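Local coordinates for protein polyketide synthase III (Ectocarpus siliculosus, PDB 4B0N) that probably condenses malonyl units as a type III polyketide synthase of the chalcone synthase family, in the making of phlorotannin monomers, and holds arachidonic acid in this crystal, at residues I82-F93 and A237-D245; Y117-L125 and A285-C293. All coordinates share one frame; numbering follows the deposited sequence.

Interaction 1: I82-F93 and A237-D245. With ACD (arachidonic acid), chain D.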
loop_
_atom_site.group_PDB
_atom_site.type_symbol
_atom_site.label_atom_id
_atom_site.label_comp_id
_atom_site.label_asym_id
_atom_site.label_seq_id
_atom_site.Cartn_x
_atom_site.Cartn_y
_atom_site.Cartn_z
ATOM N N ILE A 82 29.987 5.522 16.015
ATOM C CA ILE A 82 28.850 5.194 15.142
ATOM C C ILE A 82 28.740 6.173 13.969
ATOM O O ILE A 82 28.559 5.757 12.821
ATOM C CB ILE A 82 27.507 5.140 15.915
ATOM C CG1 ILE A 82 27.579 4.126 17.062
ATOM C CG2 ILE A 82 26.356 4.788 14.975
ATOM C CD1 ILE A 82 26.310 4.016 17.885
ATOM N N TYR A 83 28.869 7.465 14.274
ATOM C CA TYR A 83 28.733 8.539 13.286
ATOM C C TYR A 83 29.959 8.688 12.381
ATOM O O TYR A 83 29.830 9.054 11.211
ATOM C CB TYR A 83 28.402 9.865 13.982
ATOM C CG TYR A 83 26.948 9.995 14.400
ATOM C CD1 TYR A 83 26.448 9.300 15.504
ATOM C CD2 TYR A 83 26.071 10.818 13.692
ATOM C CE1 TYR A 83 25.120 9.416 15.884
ATOM C CE2 TYR A 83 24.742 10.941 14.067
ATOM C CZ TYR A 83 24.273 10.240 15.162
ATOM O OH TYR A 83 22.955 10.359 15.535
ATOM N N GLY A 84 31.141 8.405 12.926
ATOM C CA GLY A 84 32.385 8.451 12.157
ATOM C C GLY A 84 32.596 7.224 11.284
ATOM O O GLY A 84 33.168 7.320 10.196
ATOM N N ASN A 85 32.138 6.072 11.769
ATOM C CA ASN A 85 32.253 4.807 11.046
ATOM C C ASN A 85 30.950 4.460 10.311
ATOM O O ASN A 85 30.470 3.322 10.360
ATOM C CB ASN A 85 32.654 3.689 12.016
ATOM C CG ASN A 85 33.256 2.487 11.315
ATOM O OD1 ASN A 85 34.109 2.625 10.437
ATOM N ND2 ASN A 85 32.821 1.295 11.712
ATOM N N SER A 86 30.387 5.455 9.629
ATOM C CA SER A 86 29.091 5.306 8.965
ATOM C C SER A 86 29.173 5.465 7.449
ATOM O O SER A 86 28.249 5.064 6.732
ATOM C CB SER A 86 28.079 6.305 9.538
ATOM O OG SER A 86 28.418 7.637 9.195
ATOM N N ARG A 87 30.277 6.049 6.977
ATOM C CA ARG A 87 30.481 6.390 5.560
ATOM C C ARG A 87 29.478 7.439 5.064
ATOM O O ARG A 87 29.324 7.649 3.861
ATOM C CB ARG A 87 30.461 5.137 4.667
ATOM C CG ARG A 87 31.676 4.228 4.793
ATOM C CD ARG A 87 32.753 4.556 3.767
ATOM N NE ARG A 87 33.443 3.359 3.282
ATOM C CZ ARG A 87 34.290 3.337 2.254
ATOM N NH1 ARG A 87 34.565 4.450 1.584
ATOM N NH2 ARG A 87 34.861 2.196 1.886
ATOM N N ILE A 88 28.806 8.090 6.008
ATOM C CA ILE A 88 27.858 9.159 5.710
ATOM C C ILE A 88 28.486 10.499 6.091
ATOM O O ILE A 88 28.902 10.698 7.237
ATOM C CB ILE A 88 26.517 8.957 6.453
ATOM C CG1 ILE A 88 25.816 7.693 5.951
ATOM C CG2 ILE A 88 25.610 10.169 6.281
ATOM C CD1 ILE A 88 24.808 7.108 6.917
ATOM N N GLY A 89 28.566 11.403 5.117
ATOM C CA GLY A 89 29.135 12.727 5.335
ATOM C C GLY A 89 28.068 13.748 5.666
ATOM O O GLY A 89 28.317 14.703 6.406
ATOM N N SER A 90 26.875 13.532 5.114
ATOM C CA SER A 90 25.747 14.443 5.270
ATOM C C SER A 90 24.435 13.740 4.941
ATOM O O SER A 90 24.432 12.676 4.318
ATOM C CB SER A 90 25.918 15.661 4.358
ATOM O OG SER A 90 26.022 15.274 2.998
ATOM N N ARG A 91 23.325 14.338 5.375
ATOM C CA ARG A 91 21.980 13.883 5.005
ATOM C C ARG A 91 20.943 14.993 5.192
ATOM O O ARG A 91 21.182 15.959 5.918
ATOM C CB ARG A 91 21.583 12.591 5.741
ATOM C CG ARG A 91 21.822 12.596 7.237
ATOM C CD ARG A 91 21.918 11.188 7.795
ATOM N NE ARG A 91 22.405 11.216 9.172
ATOM C CZ ARG A 91 21.652 11.015 10.252
ATOM N NH1 ARG A 91 20.359 10.739 10.136
ATOM N NH2 ARG A 91 22.201 11.075 11.457
ATOM N N TYR A 92 19.801 14.851 4.524
ATOM C CA TYR A 92 18.793 15.912 4.457
ATOM C C TYR A 92 17.600 15.655 5.376
ATOM O O TYR A 92 17.112 14.528 5.474
ATOM C CB TYR A 92 18.314 16.096 3.013
ATOM C CG TYR A 92 19.395 16.527 2.046
ATOM C CD1 TYR A 92 20.374 15.631 1.615
ATOM C CD2 TYR A 92 19.431 17.829 1.550
ATOM C CE1 TYR A 92 21.363 16.024 0.732
ATOM C CE2 TYR A 92 20.417 18.230 0.661
ATOM C CZ TYR A 92 21.377 17.322 0.257
ATOM O OH TYR A 92 22.362 17.712 -0.621
ATOM N N PHE A 93 17.135 16.712 6.039
ATOM C CA PHE A 93 15.986 16.634 6.941
ATOM C C PHE A 93 14.943 17.714 6.644
ATOM O O PHE A 93 15.279 18.820 6.219
ATOM C CB PHE A 93 16.436 16.739 8.403
ATOM C CG PHE A 93 17.488 15.738 8.800
ATOM C CD1 PHE A 93 17.271 14.371 8.649
ATOM C CD2 PHE A 93 18.694 16.164 9.346
ATOM C CE1 PHE A 93 18.243 13.453 9.019
ATOM C CE2 PHE A 93 19.665 15.251 9.721
ATOM C CZ PHE A 93 19.440 13.895 9.559
ATOM N N ALA A 237 20.265 4.173 18.233
ATOM C CA ALA A 237 21.396 5.074 18.005
ATOM C C ALA A 237 22.010 4.881 16.615
ATOM O O ALA A 237 22.288 5.856 15.913
ATOM C CB ALA A 237 22.451 4.882 19.082
ATOM N N ILE A 238 22.210 3.621 16.229
ATOM C CA ILE A 238 22.732 3.269 14.907
ATOM C C ILE A 238 21.792 3.769 13.807
ATOM O O ILE A 238 22.237 4.399 12.843
ATOM C CB ILE A 238 22.963 1.745 14.763
ATOM C CG1 ILE A 238 23.997 1.255 15.781
ATOM C CG2 ILE A 238 23.440 1.399 13.360
ATOM C CD1 ILE A 238 24.011 -0.248 15.977
ATOM N N LEU A 239 20.497 3.501 13.967
ATOM C CA LEU A 239 19.485 3.915 12.993
ATOM C C LEU A 239 19.438 5.429 12.829
ATOM O O LEU A 239 19.386 5.935 11.706
ATOM C CB LEU A 239 18.097 3.392 13.380
ATOM C CG LEU A 239 17.881 1.890 13.593
ATOM C CD1 LEU A 239 16.461 1.655 14.078
ATOM C CD2 LEU A 239 18.173 1.062 12.347
ATOM N N HIS A 240 19.470 6.141 13.955
ATOM C CA HIS A 240 19.439 7.604 13.971
ATOM C C HIS A 240 20.604 8.221 13.251
ATOM O O HIS A 240 20.487 9.313 12.691
ATOM C CB HIS A 240 19.373 8.118 15.404
ATOM C CG HIS A 240 17.990 8.066 16.005
ATOM N ND1 HIS A 240 17.211 9.155 16.114
ATOM C CD2 HIS A 240 17.255 7.002 16.526
ATOM C CE1 HIS A 240 16.039 8.810 16.681
ATOM N NE2 HIS A 240 16.067 7.493 16.932
ATOM N N ALA A 241 21.736 7.519 13.257
ATOM C CA ALA A 241 22.932 7.962 12.550
ATOM C C ALA A 241 22.814 7.763 11.042
ATOM O O ALA A 241 23.485 8.446 10.268
ATOM C CB ALA A 241 24.155 7.234 13.084
ATOM N N ILE A 242 21.948 6.837 10.635
ATOM C CA ILE A 242 21.888 6.375 9.247
ATOM C C ILE A 242 20.689 6.913 8.457
ATOM O O ILE A 242 20.869 7.492 7.383
ATOM C CB ILE A 242 21.984 4.829 9.179
ATOM C CG1 ILE A 242 23.382 4.380 9.618
ATOM C CG2 ILE A 242 21.678 4.306 7.778
ATOM C CD1 ILE A 242 23.482 2.921 9.999
ATOM N N PHE A 243 19.480 6.728 8.986
ATOM C CA PHE A 243 18.253 7.085 8.266
ATOM C C PHE A 243 18.116 8.583 8.005
ATOM O O PHE A 243 18.510 9.402 8.835
ATOM C CB PHE A 243 17.006 6.561 8.994
ATOM C CG PHE A 243 16.888 5.059 9.011
ATOM C CD1 PHE A 243 17.447 4.279 7.996
ATOM C CD2 PHE A 243 16.189 4.423 10.027
ATOM C CE1 PHE A 243 17.330 2.897 8.013
ATOM C CE2 PHE A 243 16.066 3.040 10.046
ATOM C CZ PHE A 243 16.637 2.276 9.039
ATOM N N ALA A 244 17.546 8.921 6.846
ATOM C CA ALA A 244 17.409 10.312 6.397
ATOM C C ALA A 244 16.139 10.543 5.572
ATOM O O ALA A 244 15.333 9.629 5.388
ATOM C CB ALA A 244 18.636 10.719 5.601
ATOM N N ASP A 245 15.971 11.768 5.075
ATOM C CA ASP A 245 14.796 12.142 4.286
ATOM C C ASP A 245 15.127 12.311 2.806
ATOM O O ASP A 245 16.189 12.834 2.457
ATOM C CB ASP A 245 14.188 13.441 4.817
ATOM C CG ASP A 245 13.657 13.314 6.233
ATOM O OD1 ASP A 245 14.055 12.381 6.963
ATOM O OD2 ASP A 245 12.829 14.163 6.618
HETATM C C1 ACD D . 15.227 -0.801 6.817
HETATM C C2 ACD D . 13.723 -0.659 6.735
HETATM C C3 ACD D . 13.330 0.800 6.947
HETATM C C4 ACD D . 12.006 0.911 7.691
HETATM C C5 ACD D . 11.845 2.301 8.258
HETATM C C6 ACD D . 10.767 2.620 8.972
HETATM C C7 ACD D . 10.625 4.020 9.517
HETATM C C8 ACD D . 11.343 4.182 10.834
HETATM C C9 ACD D . 11.782 5.389 11.188
HETATM C C10 ACD D . 12.498 5.589 12.503
HETATM C C11 ACD D . 13.907 6.066 12.262
HETATM C C12 ACD D . 14.377 7.124 12.919
HETATM C C13 ACD D . 15.793 7.586 12.671
HETATM C C14 ACD D . 15.834 9.074 12.416
HETATM C C15 ACD D . 16.967 9.635 11.999
HETATM C C16 ACD D . 17.043 11.120 11.739
HETATM C C17 ACD D . 17.508 11.825 13.008
HETATM C C18 ACD D . 18.942 12.332 12.903
HETATM C C19 ACD D . 19.671 12.104 14.221
HETATM C C20 ACD D . 21.001 12.822 14.243
HETATM O O1 ACD D . 15.822 -1.460 5.934
#
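Tyr83 lays one face of its ring over Ala241. The Ala241 CB stands 3.6 Å from the centroid of the Tyr83 ring, close to the ring normal, in a CH-pi contact. Beside it, Ile82 turns its CG2 branch to Ala241 CB, 3.8 Å away, while its CD1 reaches Ala237 and Ile238. Ile88 CD1 packs on Ile242. The polar centre is Arg91. Its CG sits between the backbone N and the carbonyl carbon (chi1 48°), and the chain then runs extended past Ala244 CB to the backbone carbonyls of 240-243. There the guanidinium edge meets two carbonyls. NH1 of Arg91 lies 2.6 Å from Phe243 O, and NH2 of Arg91 2.8 Å from His240 O; both bonds are weak in angle. Arg91 NE bonds to the side chain of Gln59. Phe93 CZ sits over one guanidinium face and the carbonyl carbon of Ala241 over the other, both offset toward the rim. Further on, Asp245 N bonds to Tyr92 O at 3.0 Å, while the Asp245 carboxylate bonds to Ser225. Arachidonic acid runs past: its C20 is 3.4 Å from Tyr83 OH, and C13 lies over the His240 ring. The arrangement lines the methyl end of the arachidonic acid pocket in this thiolase-fold enzyme.

Interaction 2: Y117-L125 and A285-C293. With ACD (arachidonic acid), chain D.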
loop_
_atom_site.group_PDB
_atom_site.type_symbol
_atom_site.label_atom_id
_atom_site.label_comp_id
_atom_site.label_asym_id
_atom_site.label_seq_id
_atom_site.Cartn_x
_atom_site.Cartn_y
_atom_site.Cartn_z
ATOM N N TYR A 117 12.188 14.113 23.056
ATOM C CA TYR A 117 11.688 13.561 21.790
ATOM C C TYR A 117 10.417 12.719 21.982
ATOM O O TYR A 117 10.334 11.566 21.547
ATOM C CB TYR A 117 12.804 12.803 21.044
ATOM C CG TYR A 117 13.964 13.697 20.657
ATOM C CD1 TYR A 117 15.015 13.941 21.547
ATOM C CD2 TYR A 117 14.001 14.320 19.409
ATOM C CE1 TYR A 117 16.071 14.771 21.200
ATOM C CE2 TYR A 117 15.054 15.153 19.054
ATOM C CZ TYR A 117 16.086 15.374 19.950
ATOM O OH TYR A 117 17.129 16.200 19.594
ATOM N N GLN A 118 9.436 13.323 22.650
ATOM C CA GLN A 118 8.144 12.695 22.911
ATOM C C GLN A 118 7.078 13.406 22.087
ATOM O O GLN A 118 6.596 14.479 22.466
ATOM C CB GLN A 118 7.786 12.773 24.402
ATOM C CG GLN A 118 8.828 12.198 25.351
ATOM C CD GLN A 118 8.712 10.698 25.524
ATOM O OE1 GLN A 118 7.714 10.194 26.044
ATOM N NE2 GLN A 118 9.744 9.974 25.102
ATOM N N VAL A 119 6.738 12.817 20.945
ATOM C CA VAL A 119 5.688 13.340 20.074
ATOM C C VAL A 119 4.744 12.202 19.677
ATOM O O VAL A 119 5.201 11.148 19.227
ATOM C CB VAL A 119 6.257 14.013 18.805
ATOM C CG1 VAL A 119 5.142 14.657 17.998
ATOM C CG2 VAL A 119 7.307 15.055 19.160
ATOM N N PRO A 120 3.425 12.403 19.861
ATOM C CA PRO A 120 2.433 11.403 19.466
ATOM C C PRO A 120 2.460 11.130 17.960
ATOM O O PRO A 120 2.747 12.048 17.181
ATOM C CB PRO A 120 1.108 12.055 19.868
ATOM C CG PRO A 120 1.471 12.985 20.971
ATOM C CD PRO A 120 2.804 13.534 20.575
ATOM N N VAL A 121 2.165 9.886 17.568
ATOM C CA VAL A 121 2.191 9.468 16.157
ATOM C C VAL A 121 1.376 10.358 15.233
ATOM O O VAL A 121 1.823 10.673 14.132
ATOM C CB VAL A 121 1.724 8.008 15.923
ATOM C CG1 VAL A 121 2.885 7.131 15.481
ATOM C CG2 VAL A 121 0.995 7.439 17.131
ATOM N N ASP A 122 0.183 10.747 15.672
ATOM C CA ASP A 122 -0.694 11.564 14.837
ATOM C C ASP A 122 -0.082 12.926 14.516
ATOM O O ASP A 122 -0.176 13.390 13.378
ATOM C CB ASP A 122 -2.102 11.697 15.437
ATOM C CG ASP A 122 -2.094 12.152 16.882
ATOM O OD1 ASP A 122 -1.386 11.535 17.711
ATOM O OD2 ASP A 122 -2.818 13.120 17.190
ATOM N N VAL A 123 0.565 13.542 15.507
ATOM C CA VAL A 123 1.266 14.819 15.314
ATOM C C VAL A 123 2.483 14.635 14.399
ATOM O O VAL A 123 2.761 15.484 13.545
ATOM C CB VAL A 123 1.692 15.454 16.659
ATOM C CG1 VAL A 123 2.255 16.855 16.452
ATOM C CG2 VAL A 123 0.519 15.501 17.629
ATOM N N ARG A 124 3.192 13.519 14.575
ATOM C CA ARG A 124 4.316 13.153 13.708
ATOM C C ARG A 124 3.877 12.957 12.254
ATOM O O ARG A 124 4.565 13.393 11.329
ATOM C CB ARG A 124 5.026 11.895 14.225
ATOM C CG ARG A 124 5.862 12.126 15.474
ATOM C CD ARG A 124 6.575 10.863 15.931
ATOM N NE ARG A 124 7.156 11.023 17.264
ATOM C CZ ARG A 124 8.430 11.319 17.517
ATOM N NH1 ARG A 124 9.304 11.485 16.534
ATOM N NH2 ARG A 124 8.836 11.443 18.772
ATOM N N LEU A 125 2.728 12.312 12.062
ATOM C CA LEU A 125 2.188 12.081 10.721
ATOM C C LEU A 125 1.595 13.353 10.106
ATOM O O LEU A 125 1.637 13.533 8.889
ATOM C CB LEU A 125 1.171 10.930 10.722
ATOM C CG LEU A 125 1.744 9.525 10.949
ATOM C CD1 LEU A 125 0.657 8.557 11.383
ATOM C CD2 LEU A 125 2.474 9.007 9.717
ATOM N N ALA A 285 7.521 -1.404 13.199
ATOM C CA ALA A 285 6.391 -1.208 14.100
ATOM C C ALA A 285 5.885 0.225 14.065
ATOM O O ALA A 285 6.622 1.148 13.714
ATOM C CB ALA A 285 6.769 -1.606 15.522
ATOM N N ILE A 286 4.614 0.397 14.415
ATOM C CA ILE A 286 4.072 1.718 14.687
ATOM C C ILE A 286 3.764 1.808 16.177
ATOM O O ILE A 286 2.762 1.269 16.646
ATOM C CB ILE A 286 2.801 2.025 13.869
ATOM C CG1 ILE A 286 3.008 1.690 12.388
ATOM C CG2 ILE A 286 2.403 3.485 14.054
ATOM C CD1 ILE A 286 1.736 1.729 11.569
ATOM N N LYS A 287 4.649 2.474 16.911
ATOM C CA LYS A 287 4.478 2.696 18.343
ATOM C C LYS A 287 3.839 4.069 18.589
ATOM O O LYS A 287 3.805 4.898 17.680
ATOM C CB LYS A 287 5.831 2.583 19.056
ATOM C CG LYS A 287 6.362 1.162 19.156
ATOM C CD LYS A 287 7.797 1.129 19.657
ATOM C CE LYS A 287 8.303 -0.304 19.764
ATOM N NZ LYS A 287 9.755 -0.372 20.089
ATOM N N PRO A 288 3.315 4.311 19.811
ATOM C CA PRO A 288 2.732 5.617 20.146
ATOM C C PRO A 288 3.669 6.817 19.939
ATOM O O PRO A 288 3.196 7.914 19.630
ATOM C CB PRO A 288 2.384 5.469 21.628
ATOM C CG PRO A 288 2.108 4.016 21.793
ATOM C CD PRO A 288 3.090 3.327 20.889
ATOM N N ASN A 289 4.976 6.614 20.106
ATOM C CA ASN A 289 5.944 7.700 19.932
ATOM C C ASN A 289 6.559 7.761 18.528
ATOM O O ASN A 289 7.621 8.357 18.322
ATOM C CB ASN A 289 7.034 7.632 21.008
ATOM C CG ASN A 289 7.758 8.954 21.192
ATOM O OD1 ASN A 289 7.177 10.028 21.028
ATOM N ND2 ASN A 289 9.036 8.879 21.541
ATOM N N GLY A 290 5.879 7.151 17.561
ATOM C CA GLY A 290 6.324 7.182 16.174
ATOM C C GLY A 290 6.531 5.812 15.565
ATOM O O GLY A 290 6.530 4.799 16.271
ATOM N N ILE A 291 6.697 5.787 14.243
ATOM C CA ILE A 291 7.040 4.570 13.514
ATOM C C ILE A 291 8.514 4.264 13.759
ATOM O O ILE A 291 9.372 5.135 13.590
ATOM C CB ILE A 291 6.782 4.722 12.000
ATOM C CG1 ILE A 291 5.291 4.972 11.736
ATOM C CG2 ILE A 291 7.274 3.492 11.247
ATOM C CD1 ILE A 291 4.973 5.485 10.348
ATOM N N THR A 292 8.802 3.036 14.178
ATOM C CA THR A 292 10.184 2.629 14.416
ATOM C C THR A 292 10.641 1.487 13.529
ATOM O O THR A 292 9.842 0.703 13.004
ATOM C CB THR A 292 10.449 2.241 15.885
ATOM O OG1 THR A 292 9.363 1.449 16.382
ATOM C CG2 THR A 292 10.625 3.487 16.746
ATOM N N CYS A 293 11.953 1.419 13.370
ATOM C CA CYS A 293 12.595 0.323 12.689
ATOM C C CYS A 293 13.475 -0.380 13.708
ATOM O O CYS A 293 13.870 0.220 14.714
ATOM C CB CYS A 293 13.436 0.862 11.536
ATOM S SG CYS A 293 14.094 -0.414 10.451
HETATM C C1 ACD D . 15.227 -0.801 6.817
HETATM C C2 ACD D . 13.723 -0.659 6.735
HETATM C C3 ACD D . 13.330 0.800 6.947
HETATM C C4 ACD D . 12.006 0.911 7.691
HETATM C C5 ACD D . 11.845 2.301 8.258
HETATM C C6 ACD D . 10.767 2.620 8.972
HETATM C C7 ACD D . 10.625 4.020 9.517
HETATM C C8 ACD D . 11.343 4.182 10.834
HETATM C C9 ACD D . 11.782 5.389 11.188
HETATM C C10 ACD D . 12.498 5.589 12.503
HETATM C C11 ACD D . 13.907 6.066 12.262
HETATM C C12 ACD D . 14.377 7.124 12.919
HETATM C C13 ACD D . 15.793 7.586 12.671
HETATM C C14 ACD D . 15.834 9.074 12.416
HETATM C C15 ACD D . 16.967 9.635 11.999
HETATM C C16 ACD D . 17.043 11.120 11.739
HETATM C C17 ACD D . 17.508 11.825 13.008
HETATM C C18 ACD D . 18.942 12.332 12.903
HETATM C C19 ACD D . 19.671 12.104 14.221
HETATM C C20 ACD D . 21.001 12.822 14.243
HETATM O O1 ACD D . 15.822 -1.460 5.934
#
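A two-stranded antiparallel hairpin, with its type I turn from Lys287 to Gly290, meets the start of helix 121-146 in this thiolase-fold chain. The turn residue Asn289 does most of the polar work. Its CG is anti to the backbone N (chi1 -160°), which brings the amide up to the backbone of 117-119. Asn289 ND2 gives a nearly straight bond to Tyr117 O, 3.0 Å long and in the plane of both groups. Asn289 OD1 accepts from Val119 N at 2.8 Å. The same oxygen takes Arg124 NH2 from above its carbonyl plane, so two bonds grip it, and the guanidinium stands almost perpendicular to the amide. Arg124 NE bonds back to Val119 O within its own segment, at 2.8 Å, and NH1 bonds to the carbonyls of Val226 and Thr228. These bonds together fix the rotation of the guanidinium. At the first turn of the helix, Val121 N makes a weak bond to Pro288 O. The second subunit packs here too, its Pro288 against Val121 and Asp122. On the second strand, 290-295, Ile291 and Cys293 touch arachidonic acid: Cys293 SG is 3.7 Å from its C4. Val121 CG1 packs against the hairpin, 3.5 Å from the backbone at Gly290 CA and 3.9 Å from the side-chain atom Ile286 CG2.

From the N terminus, the chain passes 82-93 first and then 117-125. It reaches 237-245 later, where interaction 1 closes a loop of 143 residues. Interaction 2 closes at 285-293, after 159 residues. The two loops therefore cross. Interaction 1 stays within the N-terminal part of the synthase and joins helix 79-84 and strand 90-93 to helix 234-242 and the residues that follow it. Interaction 2 ties the start of helix 121-146 to a hairpin of the C-terminal part. Their centres lie about 20 Å apart, yet they touch where Leu239 and Phe243 pack on Cys293. Both also border the same arachidonic acid molecule.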